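Local coordinates for protein toxin PAU_02230 (Photorhabdus asymbiotica subsp. asymbiotica ATCC 43949, PDB 6HV6) that belongs to a bacterial toxin and forms a mixed fold of long helices packed against an antiparallel sheet, at residues 74-79 against 159-164; 168-173 against 185-190; 174-179 against 324-329; 200-205 against 306-311. The protein carries 1 engineered substitution. One frame throughout, in Å; residues are numbered along the deposited sequence.

Interaction 1: residues 74-79 against 159-164. With EDO (1,2-ethanediol), chain C.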
loop_
_atom_site.group_PDB
_atom_site.type_symbol
_atom_site.label_atom_id
_atom_site.label_comp_id
_atom_site.label_asym_id
_atom_site.label_seq_id
_atom_site.Cartn_x
_atom_site.Cartn_y
_atom_site.Cartn_z
ATOM N N LYS A 74 15.276 -5.757 6.897
ATOM C CA LYS A 74 15.902 -6.513 7.970
ATOM C C LYS A 74 14.939 -6.706 9.132
ATOM O O LYS A 74 14.216 -5.784 9.513
ATOM C CB LYS A 74 17.165 -5.798 8.451
ATOM C CG LYS A 74 18.419 -6.148 7.661
ATOM C CD LYS A 74 18.835 -7.592 7.909
ATOM C CE LYS A 74 20.078 -7.971 7.115
ATOM N NZ LYS A 74 20.499 -9.374 7.392
ATOM N N ARG A 75 14.937 -7.916 9.684
ATOM C CA ARG A 75 14.180 -8.194 10.898
ATOM C C ARG A 75 14.720 -7.363 12.053
ATOM O O ARG A 75 15.927 -7.329 12.297
ATOM C CB ARG A 75 14.271 -9.683 11.244
ATOM C CG ARG A 75 13.167 -10.195 12.158
ATOM C CD ARG A 75 13.534 -11.528 12.781
ATOM N NE ARG A 75 14.252 -11.334 14.038
ATOM C CZ ARG A 75 15.576 -11.318 14.159
ATOM N NH1 ARG A 75 16.348 -11.504 13.096
ATOM N NH2 ARG A 75 16.131 -11.123 15.348
ATOM N N ILE A 76 13.822 -6.702 12.773
ATOM C CA ILE A 76 14.180 -5.914 13.946
ATOM C C ILE A 76 13.869 -6.739 15.185
ATOM O O ILE A 76 12.787 -7.329 15.287
ATOM C CB ILE A 76 13.422 -4.575 13.972
ATOM C CG1 ILE A 76 13.574 -3.851 12.626
ATOM C CG2 ILE A 76 13.934 -3.712 15.113
ATOM C CD1 ILE A 76 14.990 -3.371 12.344
ATOM N N LYS A 77 14.812 -6.789 16.119
ATOM C CA LYS A 77 14.592 -7.451 17.401
ATOM C C LYS A 77 13.881 -6.495 18.354
ATOM O O LYS A 77 14.362 -5.386 18.598
ATOM C CB LYS A 77 15.920 -7.913 17.998
ATOM C CG LYS A 77 15.773 -8.859 19.185
ATOM C CD LYS A 77 16.509 -8.344 20.410
ATOM C CE LYS A 77 16.285 -9.255 21.610
ATOM N NZ LYS A 77 17.048 -8.807 22.813
ATOM N N TYR A 78 12.739 -6.921 18.888
ATOM C CA TYR A 78 12.003 -6.121 19.857
ATOM C C TYR A 78 11.020 -7.021 20.592
ATOM O O TYR A 78 10.663 -8.099 20.114
ATOM C CB TYR A 78 11.264 -4.958 19.183
ATOM C CG TYR A 78 10.202 -5.418 18.223
ATOM C CD1 TYR A 78 10.531 -5.797 16.928
ATOM C CD2 TYR A 78 8.869 -5.484 18.609
ATOM C CE1 TYR A 78 9.575 -6.236 16.057
ATOM C CE2 TYR A 78 7.899 -5.925 17.740
ATOM C CZ TYR A 78 8.260 -6.297 16.462
ATOM O OH TYR A 78 7.305 -6.738 15.587
ATOM N N ASN A 79 10.588 -6.563 21.763
ATOM C CA ASN A 79 9.575 -7.279 22.533
ATOM C C ASN A 79 8.206 -6.999 21.928
ATOM O O ASN A 79 7.702 -5.872 22.005
ATOM C CB ASN A 79 9.617 -6.858 23.997
ATOM C CG ASN A 79 8.702 -7.704 24.863
ATOM O OD1 ASN A 79 7.478 -7.621 24.766
ATOM N ND2 ASN A 79 9.292 -8.534 25.707
ATOM N N LYS A 159 9.025 2.573 11.974
ATOM C CA LYS A 159 8.837 2.454 10.530
ATOM C C LYS A 159 9.523 1.203 9.981
ATOM O O LYS A 159 8.959 0.498 9.139
ATOM C CB LYS A 159 9.358 3.710 9.830
ATOM C CG LYS A 159 8.405 4.896 9.908
ATOM C CD LYS A 159 9.111 6.219 9.613
ATOM C CE LYS A 159 9.449 6.362 8.149
ATOM N NZ LYS A 159 8.251 6.695 7.313
ATOM N N ASP A 160 10.732 0.902 10.456
ATOM C CA ASP A 160 11.411 -0.314 10.007
ATOM C C ASP A 160 10.652 -1.566 10.441
ATOM O O ASP A 160 10.557 -2.538 9.682
ATOM C CB ASP A 160 12.841 -0.359 10.543
ATOM C CG ASP A 160 13.787 0.557 9.784
ATOM O OD1 ASP A 160 13.426 1.047 8.691
ATOM O OD2 ASP A 160 14.904 0.791 10.295
ATOM N N ILE A 161 10.125 -1.567 11.664
ATOM C CA ILE A 161 9.339 -2.703 12.135
ATOM C C ILE A 161 8.112 -2.896 11.250
ATOM O O ILE A 161 7.831 -4.003 10.772
ATOM C CB ILE A 161 8.969 -2.500 13.615
ATOM C CG1 ILE A 161 10.218 -2.694 14.485
ATOM C CG2 ILE A 161 7.824 -3.416 14.048
ATOM C CD1 ILE A 161 9.989 -2.417 15.930
ATOM N N ASN A 162 7.386 -1.811 10.988
ATOM C CA ASN A 162 6.203 -1.890 10.134
ATOM C C ASN A 162 6.556 -2.346 8.722
ATOM O O ASN A 162 5.814 -3.125 8.115
ATOM C CB ASN A 162 5.495 -0.538 10.085
ATOM C CG ASN A 162 4.849 -0.172 11.401
ATOM O OD1 ASN A 162 4.517 -1.044 12.204
ATOM N ND2 ASN A 162 4.667 1.126 11.633
ATOM N N ALA A 163 7.673 -1.851 8.177
ATOM C CA ALA A 163 8.073 -2.231 6.825
ATOM C C ALA A 163 8.413 -3.712 6.754
ATOM O O ALA A 163 8.054 -4.400 5.786
ATOM C CB ALA A 163 9.264 -1.387 6.361
ATOM N N PHE A 164 9.106 -4.228 7.766
ATOM C CA PHE A 164 9.431 -5.648 7.755
ATOM C C PHE A 164 8.170 -6.499 7.827
ATOM O O PHE A 164 8.073 -7.542 7.163
ATOM C CB PHE A 164 10.372 -5.994 8.900
ATOM C CG PHE A 164 10.844 -7.417 8.864
ATOM C CD1 PHE A 164 11.864 -7.801 8.010
ATOM C CD2 PHE A 164 10.254 -8.373 9.671
ATOM C CE1 PHE A 164 12.301 -9.114 7.967
ATOM C CE2 PHE A 164 10.683 -9.687 9.637
ATOM C CZ PHE A 164 11.706 -10.059 8.784
HETATM C C1 EDO C . 15.719 0.435 13.230
HETATM O O1 EDO C . 16.517 0.746 12.083
HETATM C C2 EDO C . 16.495 -0.464 14.182
HETATM O O2 EDO C . 15.803 -0.510 15.435
HETATM O O HOH W 1 12.755 -3.441 8.194
#
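One face of the Phe164 ring is covered by Arg75, whose CA sits almost over the ring centre, 3.6 Å from the centroid, in a CH-pi contact. The arginine's aliphatic part packs there too, CB 3.6 Å from Phe164 CZ and CG 3.6 Å from Phe164 CE2, while Lys74 O lies obliquely to the ring, 3.4 Å from Phe164 CD1. Since Phe164 carries CG anti to its own nitrogen (chi1 -175°), the ring reaches out from the helix to the loop. Beyond CG the arginine bends at chi3 (89°) and carries its guanidinium off, nearly perpendicular to the ring plane. Tyr78 takes Ile161 CD1 over one face, 3.8 Å from the centroid and offset toward the rim, and the other methyl, CG2, lies 3.7 Å from Tyr78 OH. Branched Ile161 can thus cover two parts of the tyrosine while its CG1 meets Ile76 CB at 3.8 Å, the two isoleucines lying nearly perpendicular to each other. A water donates to both Lys74 O and Asp160 O, bridging loop and helix. The loop runs from strand 71-74 to helix 80-93, whose Phe83 meets Tyr78; Leu130 of helix 130-138 touches both isoleucines, and Phe73 of the strand packs on Phe164.

Interaction 2: residues 168-173 against 185-190. With EDO (1,2-ethanediol), chain B.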
loop_
_atom_site.group_PDB
_atom_site.type_symbol
_atom_site.label_atom_id
_atom_site.label_comp_id
_atom_site.label_asym_id
_atom_site.label_seq_id
_atom_site.Cartn_x
_atom_site.Cartn_y
_atom_site.Cartn_z
ATOM N N LYS A 168 6.811 -9.130 5.071
ATOM C CA LYS A 168 6.389 -10.484 5.423
ATOM C C LYS A 168 4.978 -10.776 4.921
ATOM O O LYS A 168 4.695 -11.882 4.437
ATOM C CB LYS A 168 6.476 -10.669 6.935
ATOM C CG LYS A 168 6.687 -12.094 7.378
ATOM C CD LYS A 168 7.371 -12.137 8.745
ATOM C CE LYS A 168 6.477 -11.587 9.834
ATOM N NZ LYS A 168 5.289 -12.465 10.036
ATOM N N ASP A 169 4.075 -9.804 5.046
ATOM C CA ASP A 169 2.730 -9.961 4.502
ATOM C C ASP A 169 2.769 -10.165 2.992
ATOM O O ASP A 169 1.995 -10.962 2.441
ATOM C CB ASP A 169 1.875 -8.732 4.822
ATOM C CG ASP A 169 1.617 -8.544 6.311
ATOM O OD1 ASP A 169 1.891 -9.473 7.098
ATOM O OD2 ASP A 169 1.134 -7.449 6.683
ATOM N N ALA A 170 3.629 -9.414 2.300
ATOM C CA ALA A 170 3.736 -9.550 0.850
ATOM C C ALA A 170 4.286 -10.922 0.466
ATOM O O ALA A 170 3.809 -11.543 -0.490
ATOM C CB ALA A 170 4.611 -8.432 0.290
ATOM N N GLN A 171 5.285 -11.419 1.206
ATOM C CA GLN A 171 5.804 -12.752 0.909
ATOM C C GLN A 171 4.751 -13.825 1.151
ATOM O O GLN A 171 4.635 -14.783 0.379
ATOM C CB GLN A 171 7.051 -13.036 1.741
ATOM C CG GLN A 171 8.320 -12.584 1.072
ATOM C CD GLN A 171 9.534 -13.321 1.593
ATOM O OE1 GLN A 171 9.495 -13.917 2.673
ATOM N NE2 GLN A 171 10.620 -13.293 0.824
ATOM N N SER A 172 3.971 -13.679 2.219
ATOM C CA SER A 172 2.883 -14.616 2.469
ATOM C C SER A 172 1.838 -14.564 1.353
ATOM O O SER A 172 1.291 -15.597 0.948
ATOM C CB SER A 172 2.258 -14.303 3.825
ATOM O OG SER A 172 0.988 -14.910 3.933
ATOM N N TRP A 173 1.538 -13.364 0.856
ATOM C CA TRP A 173 0.618 -13.228 -0.267
ATOM C C TRP A 173 1.149 -13.967 -1.485
ATOM O O TRP A 173 0.407 -14.687 -2.168
ATOM C CB TRP A 173 0.429 -11.749 -0.578
ATOM C CG TRP A 173 -0.677 -11.373 -1.546
ATOM C CD1 TRP A 173 -1.977 -11.109 -1.231
ATOM C CD2 TRP A 173 -0.544 -11.118 -2.957
ATOM N NE1 TRP A 173 -2.674 -10.722 -2.368
ATOM C CE2 TRP A 173 -1.814 -10.726 -3.436
ATOM C CE3 TRP A 173 0.524 -11.193 -3.862
ATOM C CZ2 TRP A 173 -2.047 -10.411 -4.789
ATOM C CZ3 TRP A 173 0.294 -10.875 -5.201
ATOM C CH2 TRP A 173 -0.984 -10.494 -5.649
ATOM N N LEU A 185 6.036 -8.571 -6.470
ATOM C CA LEU A 185 5.592 -7.878 -5.269
ATOM C C LEU A 185 5.907 -6.384 -5.362
ATOM O O LEU A 185 7.054 -5.998 -5.617
ATOM C CB LEU A 185 6.263 -8.481 -4.041
ATOM C CG LEU A 185 5.861 -9.935 -3.775
ATOM C CD1 LEU A 185 6.499 -10.408 -2.493
ATOM C CD2 LEU A 185 4.343 -10.061 -3.699
ATOM N N THR A 186 4.888 -5.544 -5.134
ATOM C CA THR A 186 5.067 -4.087 -5.050
ATOM C C THR A 186 4.060 -3.538 -4.041
ATOM O O THR A 186 3.085 -2.877 -4.404
ATOM C CB THR A 186 4.877 -3.415 -6.415
ATOM O OG1 THR A 186 3.574 -3.728 -6.922
ATOM C CG2 THR A 186 5.923 -3.846 -7.416
ATOM N N PRO A 187 4.256 -3.834 -2.755
ATOM C CA PRO A 187 3.262 -3.439 -1.739
ATOM C C PRO A 187 3.271 -1.929 -1.559
ATOM O O PRO A 187 4.302 -1.347 -1.208
ATOM C CB PRO A 187 3.745 -4.159 -0.466
ATOM C CG PRO A 187 4.775 -5.147 -0.916
ATOM C CD PRO A 187 5.370 -4.603 -2.180
ATOM N N GLN A 188 2.122 -1.279 -1.789
ATOM C CA GLN A 188 2.166 0.191 -1.823
ATOM C C GLN A 188 2.456 0.775 -0.445
ATOM O O GLN A 188 3.019 1.874 -0.349
ATOM C CB GLN A 188 0.875 0.791 -2.390
ATOM C CG GLN A 188 -0.362 0.530 -1.540
ATOM C CD GLN A 188 -1.572 1.372 -1.947
ATOM O OE1 GLN A 188 -1.448 2.344 -2.698
ATOM N NE2 GLN A 188 -2.744 1.013 -1.430
ATOM N N ASN A 189 2.108 0.060 0.633
ATOM C CA ASN A 189 2.436 0.574 1.965
ATOM C C ASN A 189 3.934 0.687 2.183
ATOM O O ASN A 189 4.380 1.506 2.998
ATOM C CB ASN A 189 1.791 -0.300 3.036
ATOM C CG ASN A 189 0.313 -0.048 3.137
ATOM O OD1 ASN A 189 -0.174 0.974 2.640
ATOM N ND2 ASN A 189 -0.416 -0.955 3.777
ATOM N N LEU A 190 4.720 -0.103 1.464
ATOM C CA LEU A 190 6.163 0.054 1.548
ATOM C C LEU A 190 6.611 1.346 0.876
ATOM O O LEU A 190 7.338 2.143 1.469
ATOM C CB LEU A 190 6.857 -1.145 0.907
ATOM C CG LEU A 190 6.905 -2.417 1.756
ATOM C CD1 LEU A 190 7.695 -3.488 1.029
ATOM C CD2 LEU A 190 7.536 -2.099 3.094
HETATM C C1 EDO B . 0.306 -5.467 3.482
HETATM O O1 EDO B . 0.460 -5.508 4.908
HETATM C C2 EDO B . -0.551 -4.264 3.101
HETATM O O2 EDO B . -1.930 -4.544 3.364
#
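Leu185 reaches toward Ala170 with both methyls close to the helix backbone: CD1 is 3.5 Å and CD2 3.6 Å from Ala170 O. This is helix-on-sheet packing, in which helix 144-176 turns back through a short connection into strand 182-185, an outermost strand of the six-stranded antiparallel sheet. The Leu185 and Trp173 side chains run antiparallel alongside each other, and CD2 of the leucine lies 4.0 Å from CE3 of the tryptophan; the broad indole, stacked on Tyr312, spans from the helix to the sheet. One turn back, Ala170 offers only a methyl, small enough for the backbones to draw close, and its CB meets the compact apolar ring of Pro187 at CG, 3.5 Å away. Pro187 stands at the N-cap position, right before helix 188-191, and its O accepts from Leu190 N. Ile68 of strand 65-68 touches both Leu185 and Pro187, extending this apolar patch. Beside it Asp169 is polar and divides its carboxylate: OD1 pairs with Gln165 NE2, while OD2 accepts a hydrogen bond of 2.7 Å from O1 of an ethanediol.

Interaction 3: residues 174-179 against 324-329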
loop_
_atom_site.group_PDB
_atom_site.type_symbol
_atom_site.label_atom_id
_atom_site.label_comp_id
_atom_site.label_asym_id
_atom_site.label_seq_id
_atom_site.Cartn_x
_atom_site.Cartn_y
_atom_site.Cartn_z
ATOM N N LYS A 174 2.440 -13.787 -1.778
ATOM C CA LYS A 174 3.055 -14.501 -2.893
ATOM C C LYS A 174 2.935 -16.011 -2.709
ATOM O O LYS A 174 2.566 -16.735 -3.641
ATOM C CB LYS A 174 4.519 -14.083 -3.035
ATOM C CG LYS A 174 5.298 -14.899 -4.045
ATOM C CD LYS A 174 6.662 -14.276 -4.325
ATOM C CE LYS A 174 7.417 -15.088 -5.371
ATOM N NZ LYS A 174 8.520 -14.302 -6.000
ATOM N N LYS A 175 3.244 -16.506 -1.505
ATOM C CA LYS A 175 3.137 -17.941 -1.252
ATOM C C LYS A 175 1.709 -18.434 -1.410
ATOM O O LYS A 175 1.489 -19.564 -1.861
ATOM C CB LYS A 175 3.671 -18.273 0.143
ATOM C CG LYS A 175 5.191 -18.245 0.213
ATOM C CD LYS A 175 5.726 -18.233 1.640
ATOM C CE LYS A 175 7.229 -17.966 1.641
ATOM N NZ LYS A 175 7.798 -17.830 3.007
ATOM N N SER A 176 0.726 -17.597 -1.082
ATOM C CA SER A 176 -0.664 -18.018 -1.202
ATOM C C SER A 176 -1.126 -18.128 -2.651
ATOM O O SER A 176 -2.211 -18.667 -2.897
ATOM C CB SER A 176 -1.567 -17.046 -0.447
ATOM O OG SER A 176 -1.740 -15.851 -1.183
ATOM N N ALA A 177 -0.350 -17.620 -3.611
ATOM C CA ALA A 177 -0.713 -17.676 -5.027
ATOM C C ALA A 177 -0.111 -18.922 -5.687
ATOM O O ALA A 177 0.612 -18.854 -6.669
ATOM C CB ALA A 177 -0.257 -16.402 -5.729
ATOM N N ASN A 178 -0.424 -20.084 -5.119
ATOM C CA ASN A 178 0.318 -21.296 -5.474
ATOM C C ASN A 178 0.107 -21.746 -6.918
ATOM O O ASN A 178 0.927 -22.516 -7.429
ATOM C CB ASN A 178 -0.038 -22.444 -4.525
ATOM C CG ASN A 178 -1.506 -22.807 -4.570
ATOM O OD1 ASN A 178 -2.373 -21.937 -4.460
ATOM N ND2 ASN A 178 -1.798 -24.096 -4.736
ATOM N N LYS A 179 -0.950 -21.299 -7.592
ATOM C CA LYS A 179 -1.136 -21.665 -8.991
ATOM C C LYS A 179 -0.605 -20.617 -9.966
ATOM O O LYS A 179 -0.653 -20.843 -11.183
ATOM C CB LYS A 179 -2.613 -21.945 -9.271
ATOM C CG LYS A 179 -3.157 -23.124 -8.476
ATOM C CD LYS A 179 -2.199 -24.307 -8.549
ATOM C CE LYS A 179 -2.633 -25.434 -7.625
ATOM N NZ LYS A 179 -3.954 -25.964 -8.035
ATOM N N ALA A 324 -9.041 -16.496 -10.915
ATOM C CA ALA A 324 -10.296 -16.171 -10.246
ATOM C C ALA A 324 -10.408 -16.852 -8.888
ATOM O O ALA A 324 -10.949 -16.270 -7.940
ATOM C CB ALA A 324 -11.476 -16.566 -11.128
ATOM N N ALA A 325 -9.933 -18.093 -8.774
ATOM C CA ALA A 325 -9.946 -18.742 -7.465
ATOM C C ALA A 325 -9.071 -17.974 -6.480
ATOM O O ALA A 325 -9.458 -17.754 -5.327
ATOM C CB ALA A 325 -9.485 -20.193 -7.586
ATOM N N PHE A 326 -7.903 -17.528 -6.937
ATOM C CA PHE A 326 -7.014 -16.754 -6.079
ATOM C C PHE A 326 -7.661 -15.430 -5.685
ATOM O O PHE A 326 -7.658 -15.048 -4.513
ATOM C CB PHE A 326 -5.688 -16.522 -6.798
ATOM C CG PHE A 326 -4.720 -15.705 -6.017
ATOM C CD1 PHE A 326 -4.179 -16.192 -4.838
ATOM C CD2 PHE A 326 -4.352 -14.447 -6.456
ATOM C CE1 PHE A 326 -3.286 -15.438 -4.110
ATOM C CE2 PHE A 326 -3.450 -13.678 -5.725
ATOM C CZ PHE A 326 -2.916 -14.181 -4.557
ATOM N N PHE A 327 -8.232 -14.723 -6.660
ATOM C CA PHE A 327 -8.906 -13.458 -6.376
ATOM C C PHE A 327 -10.026 -13.648 -5.356
ATOM O O PHE A 327 -10.174 -12.845 -4.425
ATOM C CB PHE A 327 -9.444 -12.857 -7.684
ATOM C CG PHE A 327 -10.353 -11.671 -7.491
ATOM C CD1 PHE A 327 -9.833 -10.381 -7.431
ATOM C CD2 PHE A 327 -11.728 -11.843 -7.389
ATOM C CE1 PHE A 327 -10.668 -9.287 -7.248
ATOM C CE2 PHE A 327 -12.571 -10.753 -7.209
ATOM C CZ PHE A 327 -12.038 -9.470 -7.141
ATOM N N GLN A 328 -10.822 -14.706 -5.502
ATOM C CA GLN A 328 -11.902 -14.920 -4.542
ATOM C C GLN A 328 -11.356 -15.198 -3.145
ATOM O O GLN A 328 -11.896 -14.700 -2.151
ATOM C CB GLN A 328 -12.815 -16.061 -4.991
ATOM C CG GLN A 328 -13.923 -16.343 -3.976
ATOM C CD GLN A 328 -14.902 -17.407 -4.432
ATOM O OE1 GLN A 328 -14.517 -18.393 -5.061
ATOM N NE2 GLN A 328 -16.179 -17.211 -4.116
ATOM N N LYS A 329 -10.292 -15.996 -3.048
ATOM C CA LYS A 329 -9.675 -16.242 -1.748
ATOM C C LYS A 329 -9.187 -14.938 -1.120
ATOM O O LYS A 329 -9.325 -14.729 0.092
ATOM C CB LYS A 329 -8.527 -17.238 -1.911
ATOM C CG LYS A 329 -7.795 -17.581 -0.633
ATOM C CD LYS A 329 -6.823 -18.733 -0.860
ATOM C CE LYS A 329 -5.609 -18.316 -1.691
ATOM N NZ LYS A 329 -4.738 -19.498 -2.009
#
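Phe326 is met by two neighbouring residues from different directions. Ala177 CB lies over one face in a CH-pi contact, 3.9 Å from the centroid and displaced toward the rim, whereas Ser176 OG comes in at the edge, in the ring plane, 3.3 Å from Phe326 CE1. Trp173 also meets the phenylalanine ring, edge-to-face. One turn further along helix 320-334, Lys329 bends at chi3 (72°) and brings NZ to Ser176 O, a 2.8 Å hydrogen bond lying in the carbonyl plane, with a C=O...N angle of 149°. A long, flexible, charged chain suits this place, for carbonyls near the C-terminus of helix 144-176 probably attract a cation. Here the chain leaves the helix through an inverse gamma turn centred on Ala177, in which Asn178 N gives Ser176 O a second, weak bond. The serine hydroxyl, set between its backbone nitrogen and carbonyl carbon (chi1 76°), bonds to Trp173 O and is also joined by Lys330 NZ. Farther out, Val183 of strand 182-185 packs on Ala177.

Interaction 4: residues 200-205 against 306-311. With EDO (1,2-ethanediol), chain G.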
loop_
_atom_site.group_PDB
_atom_site.type_symbol
_atom_site.label_atom_id
_atom_site.label_comp_id
_atom_site.label_asym_id
_atom_site.label_seq_id
_atom_site.Cartn_x
_atom_site.Cartn_y
_atom_site.Cartn_z
ATOM N N LEU A 200 -6.428 3.452 -6.706
ATOM C CA LEU A 200 -7.179 3.732 -7.928
ATOM C C LEU A 200 -6.260 4.116 -9.088
ATOM O O LEU A 200 -6.306 3.451 -10.134
ATOM C CB LEU A 200 -8.255 4.794 -7.659
ATOM C CG LEU A 200 -8.980 5.367 -8.891
ATOM C CD1 LEU A 200 -9.719 4.284 -9.676
ATOM C CD2 LEU A 200 -9.953 6.486 -8.494
ATOM N N PRO A 201 -5.413 5.145 -8.971
ATOM C CA PRO A 201 -4.538 5.461 -10.111
ATOM C C PRO A 201 -3.504 4.385 -10.372
ATOM O O PRO A 201 -3.118 4.196 -11.530
ATOM C CB PRO A 201 -3.881 6.790 -9.705
ATOM C CG PRO A 201 -3.937 6.781 -8.188
ATOM C CD PRO A 201 -5.252 6.113 -7.872
ATOM N N GLU A 202 -3.023 3.692 -9.333
ATOM C CA GLU A 202 -2.102 2.585 -9.563
ATOM C C GLU A 202 -2.750 1.526 -10.445
ATOM O O GLU A 202 -2.142 1.047 -11.406
ATOM C CB GLU A 202 -1.647 1.994 -8.218
ATOM C CG GLU A 202 -0.644 2.910 -7.510
ATOM C CD GLU A 202 -0.536 2.666 -6.011
ATOM O OE1 GLU A 202 -1.339 1.902 -5.440
ATOM O OE2 GLU A 202 0.379 3.249 -5.402
ATOM N N SER A 203 -3.997 1.165 -10.138
ATOM C CA SER A 203 -4.700 0.145 -10.916
ATOM C C SER A 203 -4.912 0.593 -12.360
ATOM O O SER A 203 -4.670 -0.175 -13.297
ATOM C CB SER A 203 -6.045 -0.165 -10.262
ATOM O OG SER A 203 -5.878 -0.775 -8.993
ATOM N N VAL A 204 -5.368 1.831 -12.557
ATOM C CA VAL A 204 -5.595 2.354 -13.907
ATOM C C VAL A 204 -4.292 2.409 -14.689
ATOM O O VAL A 204 -4.242 2.015 -15.862
ATOM C CB VAL A 204 -6.263 3.741 -13.839
ATOM C CG1 VAL A 204 -6.276 4.398 -15.216
ATOM C CG2 VAL A 204 -7.673 3.621 -13.292
ATOM N N LEU A 205 -3.214 2.896 -14.059
ATOM C CA LEU A 205 -1.933 3.005 -14.755
ATOM C C LEU A 205 -1.363 1.627 -15.086
ATOM O O LEU A 205 -0.812 1.417 -16.174
ATOM C CB LEU A 205 -0.944 3.810 -13.895
ATOM C CG LEU A 205 0.373 4.249 -14.542
ATOM C CD1 LEU A 205 0.102 5.232 -15.672
ATOM C CD2 LEU A 205 1.337 4.861 -13.500
ATOM N N VAL A 306 -4.032 -11.907 -15.047
ATOM C CA VAL A 306 -3.257 -11.189 -14.029
ATOM C C VAL A 306 -4.202 -10.552 -13.021
ATOM O O VAL A 306 -5.171 -9.890 -13.402
ATOM C CB VAL A 306 -2.349 -10.111 -14.650
ATOM C CG1 VAL A 306 -1.413 -9.492 -13.557
ATOM C CG2 VAL A 306 -1.544 -10.666 -15.812
ATOM N N PHE A 307 -3.902 -10.726 -11.740
ATOM C CA PHE A 307 -4.573 -10.015 -10.655
ATOM C C PHE A 307 -3.565 -9.053 -10.043
ATOM O O PHE A 307 -2.533 -9.488 -9.529
ATOM C CB PHE A 307 -5.101 -10.998 -9.603
ATOM C CG PHE A 307 -5.643 -10.336 -8.351
ATOM C CD1 PHE A 307 -6.380 -9.156 -8.427
ATOM C CD2 PHE A 307 -5.431 -10.903 -7.105
ATOM C CE1 PHE A 307 -6.881 -8.551 -7.276
ATOM C CE2 PHE A 307 -5.935 -10.308 -5.950
ATOM C CZ PHE A 307 -6.653 -9.131 -6.036
ATOM N N TYR A 308 -3.846 -7.753 -10.125
ATOM C CA TYR A 308 -3.008 -6.719 -9.515
ATOM C C TYR A 308 -3.738 -6.156 -8.303
ATOM O O TYR A 308 -4.782 -5.507 -8.448
ATOM C CB TYR A 308 -2.690 -5.597 -10.503
ATOM C CG TYR A 308 -1.972 -4.388 -9.891
ATOM C CD1 TYR A 308 -0.971 -4.549 -8.944
ATOM C CD2 TYR A 308 -2.292 -3.096 -10.274
ATOM C CE1 TYR A 308 -0.298 -3.459 -8.401
ATOM C CE2 TYR A 308 -1.624 -1.998 -9.722
ATOM C CZ TYR A 308 -0.642 -2.194 -8.796
ATOM O OH TYR A 308 0.005 -1.114 -8.259
ATOM N N ASP A 309 -3.207 -6.429 -7.108
ATOM C CA ASP A 309 -3.667 -5.760 -5.893
ATOM C C ASP A 309 -2.610 -4.752 -5.484
ATOM O O ASP A 309 -1.526 -5.155 -5.029
ATOM C CB ASP A 309 -3.914 -6.756 -4.762
ATOM C CG ASP A 309 -4.471 -6.100 -3.495
ATOM O OD1 ASP A 309 -4.487 -4.863 -3.388
ATOM O OD2 ASP A 309 -4.920 -6.846 -2.602
ATOM N N PRO A 310 -2.873 -3.450 -5.631
ATOM C CA PRO A 310 -1.886 -2.431 -5.227
ATOM C C PRO A 310 -1.322 -2.601 -3.830
ATOM O O PRO A 310 -0.205 -2.141 -3.580
ATOM C CB PRO A 310 -2.689 -1.131 -5.342
ATOM C CG PRO A 310 -3.607 -1.397 -6.514
ATOM C CD PRO A 310 -4.041 -2.845 -6.303
ATOM N N ASN A 311 -2.059 -3.241 -2.909
ATOM C CA ASN A 311 -1.524 -3.459 -1.567
ATOM C C ASN A 311 -0.398 -4.482 -1.552
ATOM O O ASN A 311 0.397 -4.488 -0.607
ATOM C CB ASN A 311 -2.633 -3.922 -0.611
ATOM C CG ASN A 311 -3.470 -2.776 -0.095
ATOM O OD1 ASN A 311 -3.014 -1.639 -0.055
ATOM N ND2 ASN A 311 -4.707 -3.068 0.301
HETATM C C1 EDO G . -7.834 -1.113 1.812
HETATM O O1 EDO G . -6.426 -0.961 1.607
HETATM C C2 EDO G . -8.122 -2.531 2.284
HETATM O O2 EDO G . -7.471 -2.747 3.541
#
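Tyr308, on strand 304-309, lays the edge of its ring against helix 199-211: CE2 is 3.5 Å from Glu202 O, and the hydroxyl OH reaches 3.5 Å from Glu202 CB. With CG anti to the backbone nitrogen (chi1 172°), the long aromatic side chain reaches from the sheet to the helix, roughly at right angles to that of Glu202. Asp309 follows and turns the other way, its carboxylate gripped by His289 NE2 at OD1 and Tyr334 OH at OD2. Pro310 points back to the helix. Its nitrogen lies over one face of the Tyr308 ring, its CB is 3.3 Å from Glu202 OE1 and its CG 3.4 Å from Ser203 OG, so the compact ring fills the place between two polar side chains. Both have partners of their own: the serine hydroxyl bonds to Ala199 O, a turn back in its helix, and Glu202 OE2 weakly to Tyr191 OH. Asn311 then sends ND2 to an ethanediol O1 at 3.0 Å in a nearly straight bond (172°), while its backbone N donates to Asp309 OD1 at 3.0 Å, from well above the carboxylate plane. That bond makes an Asx turn at the end of strand 304-309, in a helix-on-sheet layer where helix 199-211 packs on the antiparallel sheet.

In the fold
Helix 144-176 strings three of the contacts together: interactions 1, 2 and 3 follow along it, with centres 14 Å apart at each step and about 27 Å from first to last. Ala163 O and Leu190 CD2, 3.6 Å apart, join interactions 1 and 2, while Trp173 CZ2 meets Phe326 CE2 at 3.7 Å between interactions 2 and 3. Interaction 4 lies on the sheet, its centre about 13 Å from that of interaction 2 and 16 Å from that of interaction 3. Interactions 2 and 4 are probably joined by hydrogen bonds, Gln188 NE2 to Asn311 OD1 (3.0 Å) and Gln188 N to Pro310 O (3.1 Å); between interactions 3 and 4, Phe327 CD1 packs 3.5 Å from Phe307 CE1. Separate ethanediol molecules accompany interactions 1, 2 and 4.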